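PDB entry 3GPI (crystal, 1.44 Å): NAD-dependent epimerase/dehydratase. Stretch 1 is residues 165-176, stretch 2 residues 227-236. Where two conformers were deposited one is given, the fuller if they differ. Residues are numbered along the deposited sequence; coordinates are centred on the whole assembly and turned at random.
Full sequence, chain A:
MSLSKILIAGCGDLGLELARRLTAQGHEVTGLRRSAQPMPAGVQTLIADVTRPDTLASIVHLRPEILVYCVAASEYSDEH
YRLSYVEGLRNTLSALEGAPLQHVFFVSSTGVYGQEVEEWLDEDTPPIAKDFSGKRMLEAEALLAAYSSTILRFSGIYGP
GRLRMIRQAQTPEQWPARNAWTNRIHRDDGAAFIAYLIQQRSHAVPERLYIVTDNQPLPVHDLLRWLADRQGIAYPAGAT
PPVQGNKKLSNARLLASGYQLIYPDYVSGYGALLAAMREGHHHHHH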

# COMPACT_ATOMS: atom_id res chain seq x y z
N MET A 165 2.73 -9.00 13.19
CA MET A 165 2.78 -8.35 14.50
C MET A 165 2.05 -9.20 15.54
O MET A 165 2.45 -9.26 16.72
CB MET A 165 2.17 -6.94 14.46
CG MET A 165 3.06 -5.82 13.86
SD MET A 165 4.73 -5.60 14.58
CE MET A 165 5.59 -6.65 13.44
N ILE A 166 0.95 -9.82 15.12
CA ILE A 166 0.17 -10.70 16.02
C ILE A 166 1.01 -11.89 16.45
O ILE A 166 1.01 -12.23 17.66
CB ILE A 166 -1.15 -11.16 15.37
CG1 ILE A 166 -2.14 -10.01 15.36
CG2 ILE A 166 -1.79 -12.38 16.11
CD1 ILE A 166 -3.44 -10.31 14.63
N ARG A 167 1.74 -12.48 15.51
CA ARG A 167 2.59 -13.62 15.85
C ARG A 167 3.77 -13.16 16.69
O ARG A 167 4.05 -13.80 17.72
CB ARG A 167 3.05 -14.37 14.59
CG ARG A 167 1.88 -15.06 13.86
CD ARG A 167 2.38 -15.89 12.69
NE ARG A 167 3.24 -15.13 11.77
CZ ARG A 167 2.82 -14.51 10.67
NH1 ARG A 167 1.54 -14.52 10.31
NH2 ARG A 167 3.68 -13.86 9.94
N GLN A 168 4.43 -12.07 16.32
CA GLN A 168 5.59 -11.61 17.07
C GLN A 168 5.19 -11.26 18.52
O GLN A 168 5.98 -11.42 19.45
CB GLN A 168 6.20 -10.38 16.43
CG GLN A 168 7.53 -9.97 17.13
CD GLN A 168 8.38 -8.94 16.41
OE1 GLN A 168 7.88 -7.97 15.81
NE2 GLN A 168 9.69 -9.10 16.54
N ALA A 169 3.99 -10.75 18.71
CA ALA A 169 3.52 -10.38 20.04
C ALA A 169 3.42 -11.59 20.97
O ALA A 169 3.40 -11.43 22.18
CB ALA A 169 2.15 -9.70 19.92
N GLN A 170 3.38 -12.79 20.38
CA GLN A 170 3.25 -14.03 21.16
C GLN A 170 4.58 -14.48 21.73
O GLN A 170 4.63 -15.40 22.57
CB GLN A 170 2.66 -15.13 20.26
CG GLN A 170 1.18 -14.93 19.91
CD GLN A 170 0.67 -15.97 18.97
OE1 GLN A 170 1.29 -17.02 18.82
NE2 GLN A 170 -0.46 -15.70 18.33
N THR A 171 5.65 -13.87 21.27
CA THR A 171 7.00 -14.25 21.68
C THR A 171 7.87 -13.05 22.16
O THR A 171 8.76 -12.60 21.45
CB THR A 171 7.72 -15.03 20.55
OG1 THR A 171 7.78 -14.19 19.38
CG2 THR A 171 6.99 -16.34 20.25
N PRO A 172 7.63 -12.56 23.41
CA PRO A 172 8.33 -11.36 23.88
C PRO A 172 9.85 -11.48 23.95
O PRO A 172 10.53 -10.47 23.82
CB PRO A 172 7.73 -11.12 25.29
CG PRO A 172 6.46 -11.83 25.29
CD PRO A 172 6.65 -13.03 24.39
N GLU A 173 10.39 -12.70 24.06
CA GLU A 173 11.85 -12.83 23.97
C GLU A 173 12.43 -12.46 22.59
O GLU A 173 13.62 -12.15 22.46
CB GLU A 173 12.30 -14.25 24.40
N GLN A 174 11.58 -12.41 21.56
CA GLN A 174 12.02 -12.06 20.21
C GLN A 174 11.70 -10.62 19.82
O GLN A 174 11.83 -10.24 18.65
CB GLN A 174 11.44 -13.03 19.16
CG GLN A 174 11.76 -14.50 19.46
CD GLN A 174 11.25 -15.46 18.39
OE1 GLN A 174 11.47 -15.25 17.19
NE2 GLN A 174 10.61 -16.54 18.83
N TRP A 175 11.22 -9.82 20.77
CA TRP A 175 10.94 -8.42 20.46
C TRP A 175 12.22 -7.64 20.15
O TRP A 175 13.27 -7.95 20.70
CB TRP A 175 10.12 -7.78 21.60
CG TRP A 175 8.74 -8.37 21.75
CD1 TRP A 175 8.16 -9.32 20.95
CD2 TRP A 175 7.77 -8.03 22.74
NE1 TRP A 175 6.90 -9.59 21.39
CE2 TRP A 175 6.62 -8.81 22.48
CE3 TRP A 175 7.76 -7.13 23.83
CZ2 TRP A 175 5.47 -8.74 23.29
CZ3 TRP A 175 6.60 -7.05 24.62
CH2 TRP A 175 5.49 -7.86 24.34
N PRO A 176 12.14 -6.67 19.24
CA PRO A 176 13.38 -5.95 18.84
C PRO A 176 13.96 -5.15 20.00
O PRO A 176 13.22 -4.74 20.91
CB PRO A 176 12.89 -5.01 17.72
CG PRO A 176 11.41 -4.80 18.03
CD PRO A 176 10.94 -6.13 18.55
N LEU A 227 -0.87 -6.08 21.76
CA LEU A 227 -1.20 -7.34 21.13
C LEU A 227 -0.98 -8.55 22.06
O LEU A 227 -1.75 -9.53 22.03
CB LEU A 227 -0.40 -7.50 19.86
CG LEU A 227 -0.87 -6.61 18.69
CD1 LEU A 227 0.10 -6.67 17.55
CD2 LEU A 227 -2.31 -6.98 18.24
N ALA A 228 0.06 -8.46 22.88
CA ALA A 228 0.36 -9.52 23.84
C ALA A 228 -0.75 -9.55 24.89
O ALA A 228 -1.25 -10.64 25.21
CB ALA A 228 1.71 -9.27 24.48
N ASP A 229 -1.18 -8.38 25.36
CA ASP A 229 -2.25 -8.29 26.37
C ASP A 229 -3.53 -8.94 25.88
O ASP A 229 -4.20 -9.69 26.61
CB ASP A 229 -2.50 -6.84 26.77
CG ASP A 229 -1.41 -6.26 27.63
OD1 ASP A 229 -0.48 -7.00 28.03
OD2 ASP A 229 -1.46 -5.02 27.90
N ARG A 230 -3.87 -8.72 24.63
CA ARG A 230 -5.11 -9.28 24.14
C ARG A 230 -5.03 -10.75 23.77
O ARG A 230 -6.03 -11.36 23.46
CB ARG A 230 -5.62 -8.43 22.96
CG ARG A 230 -6.51 -7.29 23.52
CD ARG A 230 -6.29 -5.96 22.89
NE ARG A 230 -6.80 -4.87 23.72
CZ ARG A 230 -6.07 -4.21 24.62
NH1 ARG A 230 -4.80 -4.55 24.81
NH2 ARG A 230 -6.62 -3.23 25.35
N GLN A 231 -3.83 -11.32 23.79
CA GLN A 231 -3.64 -12.73 23.50
C GLN A 231 -3.21 -13.58 24.71
O GLN A 231 -2.81 -14.76 24.54
CB GLN A 231 -2.64 -12.92 22.37
CG GLN A 231 -3.09 -12.28 21.04
CD GLN A 231 -2.10 -12.57 19.97
OE1 GLN A 231 -2.16 -13.61 19.32
NE2 GLN A 231 -1.16 -11.64 19.76
N GLY A 232 -3.24 -12.99 25.90
CA GLY A 232 -2.85 -13.73 27.10
C GLY A 232 -1.38 -14.11 27.10
O GLY A 232 -1.02 -15.22 27.50
N ILE A 233 -0.52 -13.22 26.62
CA ILE A 233 0.92 -13.48 26.53
C ILE A 233 1.62 -12.77 27.66
O ILE A 233 1.50 -11.57 27.84
CB ILE A 233 1.48 -12.97 25.17
CG1 ILE A 233 0.73 -13.62 23.99
CG2 ILE A 233 2.98 -13.16 25.13
CD1 ILE A 233 0.81 -15.13 23.92
N ALA A 234 2.38 -13.52 28.45
CA ALA A 234 3.09 -12.96 29.58
C ALA A 234 4.36 -12.25 29.19
O ALA A 234 5.11 -12.71 28.33
CB ALA A 234 3.41 -14.07 30.60
N TYR A 235 4.63 -11.12 29.85
CA TYR A 235 5.95 -10.47 29.72
C TYR A 235 6.15 -9.69 31.03
O TYR A 235 5.17 -9.48 31.78
CB TYR A 235 6.02 -9.54 28.48
CG TYR A 235 4.92 -8.49 28.46
CD1 TYR A 235 5.10 -7.24 29.08
CD2 TYR A 235 3.68 -8.76 27.87
CE1 TYR A 235 4.11 -6.30 29.09
CE2 TYR A 235 2.66 -7.81 27.88
CZ TYR A 235 2.89 -6.56 28.49
OH TYR A 235 1.92 -5.59 28.55
N PRO A 236 7.37 -9.24 31.28
CA PRO A 236 7.61 -8.56 32.58
C PRO A 236 7.06 -7.15 32.55
O PRO A 236 7.25 -6.39 31.57
CB PRO A 236 9.12 -8.56 32.73
CG PRO A 236 9.69 -9.16 31.49
CD PRO A 236 8.61 -9.58 30.56

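Two segments more than fifty residues apart in sequence meet here, each the end of a helix and the loop that follows it, and together they bury 487 Å² of surface. Three residues of the second segment, Leu 227, Gln 231 and Ile 233, cover the most, and their contacts run along the first segment, overlapping at Ala 169, which touches all three.

Leu 227 lies on the last turns of its helix with its CA-to-CB bond directed toward the other segment. Its rotamer (chi1 m, chi2 t) carries CD1 to 3.7 Å from CB of Met 165 and CD2 to 4.2 Å from CG1 of Ile 166. Nearer the backbone, CB of Leu 227 lies 3.4 Å from CB of Ala 169. A small residue suits this position: the CA atoms of Ala 169 and Ala 228 are only 5.0 Å apart, so the two chains approach closely with a single methyl group on each residue. Leucine, branched at its gamma carbon, offers methyls to two neighbours while its own CB packs against the alanine.

Gln 231 supplies the polar part of the contact, and its amide is used at both ends. NE2 donates to the carbonyl O of Ile 166 at 3.1 Å, with a nearly straight N-H...O angle of 174°, and also to O of Leu 227, 3.2 Å away in its own segment. The amide thus bridges the two backbones, each hydrogen of the NH2 group serving one carbonyl. On its other side, OE1 of Gln 231 accepts a hydrogen bond from NE2 of Gln 170 at 2.9 Å. Glutamine suits the place because one planar group carries both a donor and an acceptor, and its long chain, with chi1 m and chi2 t, reaches across to the first segment. Two apolar groups also lie against its amide: NE2 of Gln 231 is 3.8 Å from CB of Ala 169, and OE1 of Gln 231 is 3.5 Å from CG2 of Ile 166.

Ile 233 follows Gly 232, whose positive phi of 65° is a conformation that glycine adopts readily, and its CA-to-CB bond again points toward the first segment. Its CG2 methyl lies 3.4 Å from O of Ala 169 and 3.7 Å from CG of Pro 172, while CD1 is 4.0 Å from CG of Gln 170. The beta-branched side chain thereby packs against the two middle residues of the turn from Gln 168 to Thr 171, Ala 169 and Gln 170, and against Pro 172 just after it.

Beyond it, the compact ring of Pro 172 also packs against Tyr 235, CG to CB at 4.0 Å. The indole of Trp 175 extends this apolar surface: CZ2 is 4.0 Å from CB of Ala 228, which sits at the ring edge, and CH2 lies over one face of the Tyr 235 ring, 4.1 Å from CD2. Both aromatic residues are anchored by their polar atoms, NE1 of Trp 175 donating to O of Gln 168 at 2.8 Å and OH of Tyr 235 bonding to OD1 of Asp 229 at 2.8 Å.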